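Local coordinates for conserved hypothetical protein (Streptococcus pneumoniae, PDB 4QDY) that is of unknown function but belongs to the YbbR-like family and carries two YbbR-like domains in tandem on a largely beta-strand chain, at residues 12-16 with 56-60; 27-31 with 137-141; 71-77 with 93-99; 159-163 with 192-196; 169-173 with 183-187. All blocks are in the same frame, centred on the assembly; numbering follows the deposited sequence.

Contact 1 of 5, residues 12-16 with 56-60; sequences TVTNV and TRKFK
V13 and V16 both turn their side chains toward the 56-60 segment, where the guanidinium group of R57 and the ring of F59 receive them. V13 CG1 sits over one face of the guanidinium, displaced toward its rim and 3.3 Å above the plane, and the valine and arginine side chains run antiparallel past one another. R57 runs out straight from the backbone through CG and CD, then bends at chi3 (-57°), which swings the flat group in beside V13. V16 uses both of its branches: CG2 comes obliquely to R57 NH1 at 3.9 Å, while V16 CG1 meets F59 CE1 at 3.8 Å, obliquely to the ring, the two side chains approaching from opposing directions. V13 CG1 also stands at the edge of that ring, near its plane. Within its own segment, R57 lays CD over one face of F59, so the aliphatic part of R57 joins the buried V13, V16 and F59. The 56-60 segment is the loop that leads from helix 45-52 into strand 60-64, and this strand pairs in parallel with strand 9-21, on which V13 lies. R57 NH2 bonds to M52 O near the end of that helix, with a weak bond from NE to E51 O. A water in the plane of the guanidinium accepts from R57 NH2 at 2.6 Å and donates to T14 O, also at 2.6 Å, bridging the segments by a polar route beside the apolar one. At N15 the chain turns a corner between V13 and V16, and N15 ND2 bonds to Y22 O of the second subunit.

Contact 2 of 5, residues 27-31 with 137-141; sequences YFISG and ITSDQ
F28 lays its ring flat against the backbone of S139, and this is the close-packed half of the contact. S139 CA stands over the centre of the ring, 3.5 Å from the centroid and only 4° off the normal, a CH-pi contact. With CG anti to its own backbone nitrogen (chi1 -175°), the ring is carried from strand 27-30 to the corner where the chain turns at S139. T138 O lies 3.6 Å from F28 CE1 and D140 N 3.7 Å from F28 CD2, both obliquely placed. S139 OG, 3.6 Å from F28 CE2, is satisfied by T143 OG1 and P181 O. The other half is looser and bridged by water: S30 OG and D140 OD2 stay 4.4 Å apart, and a water joins them at 3.0 Å from S30 OG and 2.7 Å from D140 OD2. D140 OD1 caps the following helix through T143 N, so the carboxylate serves both the helix start and the water. F28 and S30 bond through their backbones to strand 87-113, the long strand shared by both YbbR-like domains; T138 bonds to V183 of strand 183-196, and helix 141-145 begins directly after D140.

Contact 3 of 5, residues 71-77 with 93-99; sequences GTIEVPL and QKITVKI
G71 to P76 and K94 to I99 pair as two antiparallel strands of a beta hairpin, held first by backbone bonds. G71 with I99, I73 with V97 and V75 with I95 are the hydrogen-bonded pairs, each linked in both directions; V97 N to I73 O, at 2.8 Å, is nearly linear, with an N-H...O angle of 171°. By contrast I99 N reaches G71 O from well above the carbonyl plane. L77 N adds a further bond to Q93 O at 2.9 Å, just beyond the last paired residues. Weaker CA-H...O contacts fill in between, among them E74 CA to I95 O at 3.2 Å. On the face bearing I73, V75, I95, V97 and I99 the contacts are apolar. I95 CG1 lies 3.8 Å from L77 CD2 and 3.9 Å from V75 CG2, the leucine meeting the isoleucine at about a right angle. I73 CG2 touches I99 CD1 at 3.9 Å. The T72, E74, T96 and K94 face is polar: K94 runs fully extended past P76, its CG packing on P76 CA, and brings NZ to 4.5 Å from E74 OE2, too far for a salt bridge. T72 N bonds to T156 OG1 of the second subunit, and T96 packs on P169 of that subunit. The two-sided chemistry thus suits a hairpin whose greasy face packs on I18, I29 and L65 of its own domain while its polar face lies toward the partner subunit.

Contact 4 of 5, residues 159-163 with 192-196; sequences RITGN and KVTTK
N163 OD1 takes two hydrogen bonds from one residue, T195: the backbone N donates at 2.9 Å with an N-H...O angle of 153°, and T195 OG1 donates at the same distance, 2.9 Å. The two donors come from opposite faces of the amide plane, each tilted from it by 25 to 28°, so the oxygen is clasped from both sides. T195 OG1 lies between its own backbone N and carbonyl carbon (chi1 59°), where it too can reach N163 OD1. N163 passes T195 as it reaches across to the strand. A softer backbone contact supports the pair: N163 CA points its hydrogen at V193 O, 3.3 Å away. T195 also packs against G162, its CG2 3.5 Å from G162 O. The apolar part lies with I160. Its CD1 meets V193 CG2 tip to tip at 4.1 Å, and its CG2 branch touches T195 CG2 at 3.8 Å, so V193 and T195, alternate residues of one strand, share the same isoleucine. V193 bonds through its backbone to Y164, and I160 to Q118 and D120. The loop 159-163 therefore leads into strand 164-173 at the place where that strand joins strand 183-196, whose other neighbour here, strand 124-130, carries I125 against V193 and E126 and N127 against T194.

Contact 5 of 5, residues 169-173 with 183-187; sequences PLQAI and VITPF
I184 starts the contact by turning its side chain toward strand 169-173 and placing CD1 over the opposing backbone. That methyl lies 3.4 Å from L170 O and 3.5 Å from A172 N, and it also touches A172 CB at 4.0 Å. With CG1 beside the backbone N and the chain beyond it extended (chi2 173°), CD1 reaches over the peptides between L170 and A172, while the other branch, CG2, rests 4.1 Å from L170 CB. After T185, the cis peptide before P186 redirects the chain. P186 then meets the end of the leucine: L170 CD1 lies 3.4 Å from P186 O and packs against the proline ring at CG. V135 of strand 135-138 lies against L170, I184 and P186, extending the same apolar patch. F187 sends its side chain off from the strand at CB, and packs on P92 of the second subunit, but its carbonyl returns to the pairing strand: L170 N donates to F187 O at 3.1 Å, with an N-H...O angle of 164° and the donor tilted from the carbonyl plane. The short strands meet at 129°, their axes no closer than 7.5 Å, so the side chain of I184 rather than backbone bonding spans this part. The two segments are the arms of a beta hairpin, strands 164-173 and 183-196, with the backbones apart at I184 and a backbone bond between L170 and F187 after the cis proline, within the second YbbR-like domain.

In the fold
From the N terminus, contact 1 closes the first loop, tying strand 9-21 to the segment that follows helix 45-52. Contact 2 opens inside that loop, at strand 27-30, and closes only in the second YbbR-like domain, so the two cross and contact 2 joins the domains. Contact 3, the hairpin of the first domain, falls wholly within the span of contact 2 and touches it where S30 O meets K98 N. Contact 4 opens later, between strands 149-153 and 164-173, and encloses contact 5; both end on strand 183-196. Contacts 2 and 5 meet at T138 and V183, so contacts 3, 2 and 5 form a continuous run from the first YbbR-like domain to the second, with contacts 1 and 4 lying apart.

Contact 1 of 5, residues 12-16 with 56-60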
# COMPACT_ATOMS: atom_id res chain seq x y z
N THR A 12 14.20 16.50 3.36
CA THR A 12 13.60 15.22 3.02
C THR A 12 12.10 15.36 3.20
O THR A 12 11.62 15.57 4.32
CB THR A 12 14.20 14.05 3.83
OG1 THR A 12 14.00 14.30 5.22
CG2 THR A 12 15.67 13.83 3.54
N VAL A 13 11.36 15.33 2.09
CA VAL A 13 9.90 15.46 2.09
C VAL A 13 9.32 14.07 2.38
O VAL A 13 9.54 13.15 1.60
CB VAL A 13 9.36 16.08 0.77
CG1 VAL A 13 7.85 16.24 0.82
CG2 VAL A 13 10.01 17.43 0.49
N THR A 14 8.63 13.91 3.52
CA THR A 14 8.03 12.64 3.91
C THR A 14 6.56 12.60 3.48
O THR A 14 5.98 13.64 3.17
CB THR A 14 8.16 12.40 5.43
OG1 THR A 14 7.56 13.49 6.14
CG2 THR A 14 9.61 12.21 5.87
N ASN A 15 5.97 11.38 3.46
CA ASN A 15 4.57 11.07 3.10
C ASN A 15 4.27 11.48 1.64
O ASN A 15 3.27 12.16 1.38
CB ASN A 15 3.59 11.77 4.08
CG ASN A 15 3.82 11.48 5.55
OD1 ASN A 15 4.67 10.68 5.95
ND2 ASN A 15 3.06 12.16 6.40
N VAL A 16 5.14 11.06 0.70
CA VAL A 16 4.96 11.39 -0.72
C VAL A 16 4.27 10.19 -1.40
O VAL A 16 4.89 9.12 -1.52
CB VAL A 16 6.29 11.79 -1.43
CG1 VAL A 16 6.03 12.24 -2.86
CG2 VAL A 16 7.02 12.88 -0.66
N THR A 56 1.43 23.87 -2.06
CA THR A 56 2.11 24.50 -3.20
C THR A 56 3.12 23.53 -3.89
O THR A 56 3.98 23.99 -4.65
CB THR A 56 2.85 25.77 -2.72
OG1 THR A 56 3.72 25.43 -1.65
CG2 THR A 56 1.88 26.87 -2.26
N ARG A 57 2.98 22.21 -3.67
CA ARG A 57 3.87 21.21 -4.28
C ARG A 57 3.51 21.00 -5.75
O ARG A 57 2.33 20.82 -6.08
CB ARG A 57 3.78 19.88 -3.51
CG ARG A 57 4.81 18.83 -3.93
CD ARG A 57 4.66 17.56 -3.12
NE ARG A 57 4.77 17.82 -1.68
CZ ARG A 57 4.58 16.92 -0.73
NH1 ARG A 57 4.26 15.67 -1.05
NH2 ARG A 57 4.69 17.26 0.54
N LYS A 58 4.53 21.00 -6.62
CA LYS A 58 4.35 20.81 -8.06
C LYS A 58 4.88 19.44 -8.53
O LYS A 58 4.37 18.92 -9.52
CB LYS A 58 5.07 21.93 -8.84
N PHE A 59 5.89 18.86 -7.83
CA PHE A 59 6.48 17.58 -8.23
C PHE A 59 5.55 16.42 -7.87
O PHE A 59 4.71 16.54 -6.98
CB PHE A 59 7.88 17.36 -7.61
CG PHE A 59 7.96 16.82 -6.20
CD1 PHE A 59 7.94 15.45 -5.96
CD2 PHE A 59 8.13 17.67 -5.12
CE1 PHE A 59 8.02 14.95 -4.65
CE2 PHE A 59 8.23 17.17 -3.82
CZ PHE A 59 8.17 15.82 -3.60
N LYS A 60 5.74 15.29 -8.55
CA LYS A 60 4.99 14.05 -8.35
C LYS A 60 5.88 12.85 -8.60
O LYS A 60 6.71 12.88 -9.52
CB LYS A 60 3.76 14.02 -9.27
O HOH W 1 4.37 15.61 2.57

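Contact 2 of 5, residues 27-31 with 137-141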
# COMPACT_ATOMS: atom_id res chain seq x y z
N TYR A 27 -5.82 -5.92 -13.84
CA TYR A 27 -4.81 -6.38 -12.89
C TYR A 27 -5.02 -5.85 -11.47
O TYR A 27 -5.55 -4.75 -11.28
CB TYR A 27 -3.40 -5.95 -13.36
CG TYR A 27 -3.05 -6.38 -14.77
CD1 TYR A 27 -2.57 -7.66 -15.03
CD2 TYR A 27 -3.15 -5.48 -15.83
CE1 TYR A 27 -2.23 -8.05 -16.33
CE2 TYR A 27 -2.81 -5.86 -17.13
CZ TYR A 27 -2.35 -7.15 -17.37
OH TYR A 27 -2.02 -7.52 -18.65
N PHE A 28 -4.57 -6.64 -10.48
CA PHE A 28 -4.56 -6.32 -9.05
C PHE A 28 -3.11 -6.26 -8.60
O PHE A 28 -2.35 -7.17 -8.90
CB PHE A 28 -5.39 -7.34 -8.24
CG PHE A 28 -5.51 -6.99 -6.77
CD1 PHE A 28 -6.55 -6.18 -6.32
CD2 PHE A 28 -4.60 -7.48 -5.84
CE1 PHE A 28 -6.66 -5.86 -4.96
CE2 PHE A 28 -4.71 -7.16 -4.49
CZ PHE A 28 -5.74 -6.35 -4.06
N ILE A 29 -2.72 -5.17 -7.90
CA ILE A 29 -1.32 -5.01 -7.48
C ILE A 29 -1.22 -4.89 -5.94
O ILE A 29 -2.15 -4.40 -5.29
CB ILE A 29 -0.63 -3.81 -8.18
CG1 ILE A 29 -1.28 -2.44 -7.82
CG2 ILE A 29 -0.55 -4.03 -9.71
CD1 ILE A 29 -0.47 -1.21 -8.22
N SER A 30 -0.08 -5.35 -5.38
CA SER A 30 0.25 -5.34 -3.94
C SER A 30 1.75 -5.59 -3.71
O SER A 30 2.48 -5.91 -4.65
CB SER A 30 -0.58 -6.39 -3.20
OG SER A 30 -0.28 -7.70 -3.64
N GLY A 31 2.18 -5.47 -2.45
CA GLY A 31 3.55 -5.76 -2.03
C GLY A 31 4.55 -4.62 -2.03
O GLY A 31 5.76 -4.87 -2.08
N ILE A 137 -14.94 -9.84 -2.31
CA ILE A 137 -13.51 -9.66 -2.12
C ILE A 137 -12.84 -9.59 -3.48
O ILE A 137 -13.06 -10.46 -4.32
CB ILE A 137 -12.87 -10.76 -1.21
CG1 ILE A 137 -13.57 -10.93 0.16
CG2 ILE A 137 -11.38 -10.51 -1.01
CD1 ILE A 137 -14.82 -11.81 0.20
N THR A 138 -12.01 -8.56 -3.69
CA THR A 138 -11.24 -8.36 -4.92
C THR A 138 -9.76 -8.47 -4.57
O THR A 138 -9.30 -7.84 -3.61
CB THR A 138 -11.60 -7.01 -5.57
OG1 THR A 138 -13.02 -6.92 -5.72
CG2 THR A 138 -10.93 -6.81 -6.91
N SER A 139 -9.02 -9.30 -5.32
CA SER A 139 -7.58 -9.55 -5.16
C SER A 139 -7.05 -10.36 -6.35
O SER A 139 -7.75 -10.47 -7.36
CB SER A 139 -7.31 -10.29 -3.84
OG SER A 139 -5.93 -10.40 -3.57
N ASP A 140 -5.83 -10.90 -6.24
CA ASP A 140 -5.27 -11.80 -7.25
C ASP A 140 -5.80 -13.20 -6.95
O ASP A 140 -6.27 -13.43 -5.83
CB ASP A 140 -3.73 -11.72 -7.28
CG ASP A 140 -3.02 -11.98 -5.96
OD1 ASP A 140 -3.19 -13.09 -5.40
OD2 ASP A 140 -2.22 -11.12 -5.53
N GLN A 141 -5.75 -14.14 -7.91
CA GLN A 141 -6.28 -15.49 -7.72
C GLN A 141 -5.50 -16.27 -6.63
O GLN A 141 -6.10 -17.06 -5.90
CB GLN A 141 -6.26 -16.28 -9.04
CG GLN A 141 -7.03 -17.60 -9.01
CD GLN A 141 -8.50 -17.43 -8.71
OE1 GLN A 141 -9.24 -16.76 -9.44
NE2 GLN A 141 -8.96 -18.05 -7.64
O HOH W 2 -1.18 -8.78 -6.34

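Contact 3 of 5, residues 71-77 with 93-99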
# COMPACT_ATOMS: atom_id res chain seq x y z
N GLY A 71 3.00 -11.36 -12.51
CA GLY A 71 4.19 -11.72 -11.74
C GLY A 71 4.76 -10.58 -10.94
O GLY A 71 4.37 -9.42 -11.13
N THR A 72 5.71 -10.90 -10.05
CA THR A 72 6.38 -9.94 -9.18
C THR A 72 7.56 -9.31 -9.98
O THR A 72 8.31 -10.02 -10.65
CB THR A 72 6.81 -10.61 -7.85
OG1 THR A 72 7.45 -9.66 -7.00
CG2 THR A 72 7.70 -11.84 -8.03
N ILE A 73 7.66 -7.96 -9.94
CA ILE A 73 8.67 -7.16 -10.66
C ILE A 73 9.02 -5.88 -9.85
O ILE A 73 8.19 -5.41 -9.07
CB ILE A 73 8.16 -6.79 -12.10
CG1 ILE A 73 9.28 -6.21 -13.00
CG2 ILE A 73 6.88 -5.91 -12.08
CD1 ILE A 73 8.91 -5.88 -14.48
N GLU A 74 10.24 -5.33 -10.04
CA GLU A 74 10.63 -4.07 -9.41
C GLU A 74 10.71 -3.01 -10.50
O GLU A 74 11.31 -3.25 -11.56
CB GLU A 74 11.92 -4.15 -8.56
CG GLU A 74 13.20 -4.52 -9.29
CD GLU A 74 14.47 -4.32 -8.48
OE1 GLU A 74 14.39 -3.81 -7.34
OE2 GLU A 74 15.56 -4.62 -9.02
N VAL A 75 10.05 -1.86 -10.28
CA VAL A 75 9.98 -0.78 -11.27
C VAL A 75 10.62 0.52 -10.74
O VAL A 75 10.44 0.85 -9.56
CB VAL A 75 8.52 -0.51 -11.74
CG1 VAL A 75 8.01 -1.64 -12.64
CG2 VAL A 75 7.56 -0.27 -10.57
N PRO A 76 11.37 1.26 -11.60
CA PRO A 76 11.99 2.51 -11.13
C PRO A 76 10.97 3.64 -11.03
O PRO A 76 10.11 3.78 -11.90
CB PRO A 76 13.04 2.81 -12.21
CG PRO A 76 13.02 1.65 -13.16
CD PRO A 76 11.69 1.01 -13.01
N LEU A 77 11.07 4.44 -9.96
CA LEU A 77 10.18 5.57 -9.74
C LEU A 77 10.69 6.80 -10.49
O LEU A 77 11.91 7.00 -10.59
CB LEU A 77 10.04 5.89 -8.24
CG LEU A 77 9.50 4.80 -7.31
CD1 LEU A 77 9.41 5.31 -5.89
CD2 LEU A 77 8.13 4.31 -7.73
N GLN A 93 14.29 4.33 -4.45
CA GLN A 93 14.31 4.70 -5.87
C GLN A 93 13.45 3.76 -6.71
O GLN A 93 12.92 4.17 -7.74
CB GLN A 93 15.75 4.72 -6.44
CG GLN A 93 16.72 5.75 -5.84
CD GLN A 93 17.36 5.35 -4.52
OE1 GLN A 93 16.71 4.87 -3.58
NE2 GLN A 93 18.65 5.62 -4.41
N LYS A 94 13.32 2.49 -6.27
CA LYS A 94 12.53 1.45 -6.94
C LYS A 94 11.56 0.79 -5.96
O LYS A 94 11.87 0.67 -4.78
CB LYS A 94 13.44 0.38 -7.58
CG LYS A 94 14.39 0.89 -8.66
CD LYS A 94 15.26 -0.22 -9.23
CE LYS A 94 16.18 0.31 -10.31
NZ LYS A 94 17.02 -0.77 -10.90
N ILE A 95 10.38 0.36 -6.46
CA ILE A 95 9.38 -0.32 -5.64
C ILE A 95 9.13 -1.73 -6.22
O ILE A 95 9.23 -1.91 -7.43
CB ILE A 95 8.04 0.47 -5.49
CG1 ILE A 95 7.30 0.68 -6.84
CG2 ILE A 95 8.27 1.80 -4.73
CD1 ILE A 95 5.85 1.21 -6.76
N THR A 96 8.82 -2.70 -5.35
CA THR A 96 8.54 -4.09 -5.75
C THR A 96 7.03 -4.26 -5.83
O THR A 96 6.33 -4.05 -4.84
CB THR A 96 9.20 -5.08 -4.78
OG1 THR A 96 10.60 -4.78 -4.69
CG2 THR A 96 8.99 -6.54 -5.18
N VAL A 97 6.52 -4.64 -7.02
CA VAL A 97 5.08 -4.79 -7.24
C VAL A 97 4.76 -6.23 -7.68
O VAL A 97 5.42 -6.77 -8.58
CB VAL A 97 4.57 -3.77 -8.29
CG1 VAL A 97 3.06 -3.86 -8.46
CG2 VAL A 97 4.96 -2.34 -7.92
N LYS A 98 3.73 -6.84 -7.05
CA LYS A 98 3.19 -8.16 -7.39
C LYS A 98 1.95 -7.94 -8.25
O LYS A 98 0.88 -7.63 -7.73
CB LYS A 98 2.89 -8.99 -6.13
CG LYS A 98 2.30 -10.38 -6.42
CD LYS A 98 1.84 -11.09 -5.16
CE LYS A 98 1.18 -12.41 -5.47
NZ LYS A 98 0.69 -13.08 -4.24
N ILE A 99 2.12 -8.05 -9.58
CA ILE A 99 1.02 -7.85 -10.52
C ILE A 99 0.34 -9.20 -10.76
O ILE A 99 0.98 -10.14 -11.23
CB ILE A 99 1.50 -7.19 -11.85
CG1 ILE A 99 2.36 -5.93 -11.57
CG2 ILE A 99 0.31 -6.89 -12.78
CD1 ILE A 99 3.11 -5.33 -12.77

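Contact 4 of 5, residues 159-163 with 192-196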
# COMPACT_ATOMS: atom_id res chain seq x y z
N ARG A 159 -13.99 0.46 23.14
CA ARG A 159 -14.15 -0.35 24.35
C ARG A 159 -15.61 -0.79 24.54
O ARG A 159 -16.52 -0.01 24.25
CB ARG A 159 -13.69 0.43 25.60
CG ARG A 159 -12.20 0.78 25.68
CD ARG A 159 -11.31 -0.43 25.93
NE ARG A 159 -9.90 -0.05 26.07
CZ ARG A 159 -9.03 -0.00 25.06
NH1 ARG A 159 -9.42 -0.30 23.83
NH2 ARG A 159 -7.77 0.35 25.28
N ILE A 160 -15.82 -2.02 25.05
CA ILE A 160 -17.16 -2.56 25.32
C ILE A 160 -17.43 -2.35 26.82
O ILE A 160 -16.91 -3.09 27.66
CB ILE A 160 -17.32 -4.05 24.86
CG1 ILE A 160 -16.93 -4.28 23.37
CG2 ILE A 160 -18.71 -4.61 25.19
CD1 ILE A 160 -17.78 -3.55 22.26
N THR A 161 -18.23 -1.32 27.14
CA THR A 161 -18.61 -0.96 28.52
C THR A 161 -20.12 -1.19 28.72
O THR A 161 -20.64 -1.00 29.82
CB THR A 161 -18.22 0.51 28.81
OG1 THR A 161 -18.89 1.37 27.90
CG2 THR A 161 -16.71 0.75 28.74
N GLY A 162 -20.78 -1.62 27.65
CA GLY A 162 -22.21 -1.91 27.60
C GLY A 162 -22.64 -2.24 26.19
O GLY A 162 -21.81 -2.67 25.38
N ASN A 163 -23.95 -2.06 25.89
CA ASN A 163 -24.49 -2.32 24.55
C ASN A 163 -23.84 -1.37 23.55
O ASN A 163 -23.94 -0.15 23.69
CB ASN A 163 -26.03 -2.20 24.53
CG ASN A 163 -26.78 -3.26 25.30
OD1 ASN A 163 -26.22 -4.24 25.81
ND2 ASN A 163 -28.09 -3.12 25.36
N LYS A 192 -23.24 -4.94 16.30
CA LYS A 192 -24.12 -4.70 17.45
C LYS A 192 -23.79 -5.70 18.55
O LYS A 192 -23.90 -6.91 18.33
CB LYS A 192 -25.60 -4.77 17.05
N VAL A 193 -23.36 -5.20 19.72
CA VAL A 193 -22.99 -6.04 20.86
C VAL A 193 -24.04 -5.91 21.96
O VAL A 193 -24.30 -4.81 22.45
CB VAL A 193 -21.56 -5.71 21.39
CG1 VAL A 193 -21.18 -6.62 22.55
CG2 VAL A 193 -20.52 -5.81 20.28
N THR A 194 -24.65 -7.04 22.34
CA THR A 194 -25.62 -7.15 23.43
C THR A 194 -24.84 -7.59 24.66
O THR A 194 -24.03 -8.51 24.56
CB THR A 194 -26.77 -8.09 23.04
OG1 THR A 194 -27.42 -7.56 21.88
CG2 THR A 194 -27.80 -8.27 24.15
N THR A 195 -25.02 -6.89 25.80
CA THR A 195 -24.25 -7.21 27.01
C THR A 195 -25.13 -7.36 28.25
O THR A 195 -26.16 -6.70 28.39
CB THR A 195 -23.21 -6.12 27.29
OG1 THR A 195 -23.87 -4.86 27.46
CG2 THR A 195 -22.13 -6.02 26.21
N LYS A 196 -24.67 -8.22 29.18
CA LYS A 196 -25.26 -8.49 30.48
C LYS A 196 -24.28 -8.04 31.58
O LYS A 196 -23.09 -8.36 31.49
CB LYS A 196 -25.63 -9.98 30.63

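Contact 5 of 5, residues 169-173 with 183-187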
# COMPACT_ATOMS: atom_id res chain seq x y z
N PRO A 169 -14.21 -2.26 10.69
CA PRO A 169 -13.66 -2.64 9.38
C PRO A 169 -13.67 -4.15 9.14
O PRO A 169 -13.63 -4.93 10.09
CB PRO A 169 -12.22 -2.12 9.44
CG PRO A 169 -11.89 -2.09 10.88
CD PRO A 169 -13.16 -1.73 11.59
N LEU A 170 -13.71 -4.55 7.86
CA LEU A 170 -13.69 -5.94 7.43
C LEU A 170 -12.31 -6.29 6.87
O LEU A 170 -11.78 -5.55 6.04
CB LEU A 170 -14.79 -6.22 6.40
CG LEU A 170 -16.24 -6.24 6.92
CD1 LEU A 170 -17.23 -6.04 5.81
CD2 LEU A 170 -16.54 -7.51 7.70
N GLN A 171 -11.73 -7.41 7.35
CA GLN A 171 -10.41 -7.91 6.93
C GLN A 171 -10.50 -9.37 6.45
O GLN A 171 -11.26 -10.15 7.01
CB GLN A 171 -9.39 -7.81 8.07
CG GLN A 171 -9.02 -6.40 8.50
CD GLN A 171 -8.01 -6.38 9.63
OE1 GLN A 171 -8.03 -7.21 10.54
NE2 GLN A 171 -7.16 -5.37 9.63
N ALA A 172 -9.69 -9.72 5.43
CA ALA A 172 -9.61 -11.08 4.89
C ALA A 172 -8.38 -11.77 5.44
O ALA A 172 -7.26 -11.28 5.24
CB ALA A 172 -9.59 -11.04 3.37
N ILE A 173 -8.57 -12.87 6.19
CA ILE A 173 -7.45 -13.59 6.81
C ILE A 173 -7.41 -15.06 6.32
O ILE A 173 -8.41 -15.59 5.85
CB ILE A 173 -7.48 -13.54 8.37
CG1 ILE A 173 -8.73 -14.26 8.97
CG2 ILE A 173 -7.34 -12.09 8.88
CD1 ILE A 173 -8.68 -14.53 10.47
N VAL A 183 -9.20 -6.29 -1.37
CA VAL A 183 -10.16 -5.18 -1.27
C VAL A 183 -11.55 -5.79 -1.02
O VAL A 183 -12.04 -6.55 -1.85
CB VAL A 183 -10.12 -4.27 -2.53
CG1 VAL A 183 -11.12 -3.12 -2.42
CG2 VAL A 183 -8.72 -3.74 -2.79
N ILE A 184 -12.17 -5.46 0.12
CA ILE A 184 -13.47 -6.01 0.50
C ILE A 184 -14.56 -4.95 0.27
O ILE A 184 -14.35 -3.77 0.57
CB ILE A 184 -13.44 -6.50 1.97
CG1 ILE A 184 -12.23 -7.44 2.20
CG2 ILE A 184 -14.77 -7.18 2.37
CD1 ILE A 184 -11.98 -7.86 3.57
N THR A 185 -15.71 -5.38 -0.27
CA THR A 185 -16.86 -4.53 -0.53
C THR A 185 -18.11 -5.20 0.10
O THR A 185 -18.47 -6.31 -0.32
CB THR A 185 -17.01 -4.25 -2.03
OG1 THR A 185 -15.77 -3.75 -2.54
CG2 THR A 185 -18.12 -3.25 -2.33
N PRO A 186 -18.76 -4.58 1.11
CA PRO A 186 -18.45 -3.28 1.74
C PRO A 186 -17.12 -3.34 2.51
O PRO A 186 -16.70 -4.42 2.92
CB PRO A 186 -19.64 -3.05 2.68
CG PRO A 186 -20.13 -4.42 3.01
CD PRO A 186 -19.95 -5.20 1.74
N PHE A 187 -16.45 -2.18 2.65
CA PHE A 187 -15.16 -2.09 3.35
C PHE A 187 -15.34 -2.23 4.87
O PHE A 187 -14.39 -2.59 5.56
CB PHE A 187 -14.44 -0.77 3.01
CG PHE A 187 -15.26 0.50 3.14
CD1 PHE A 187 -15.36 1.16 4.35
CD2 PHE A 187 -15.88 1.05 2.02
CE1 PHE A 187 -16.11 2.33 4.46
CE2 PHE A 187 -16.62 2.23 2.13
CZ PHE A 187 -16.73 2.87 3.35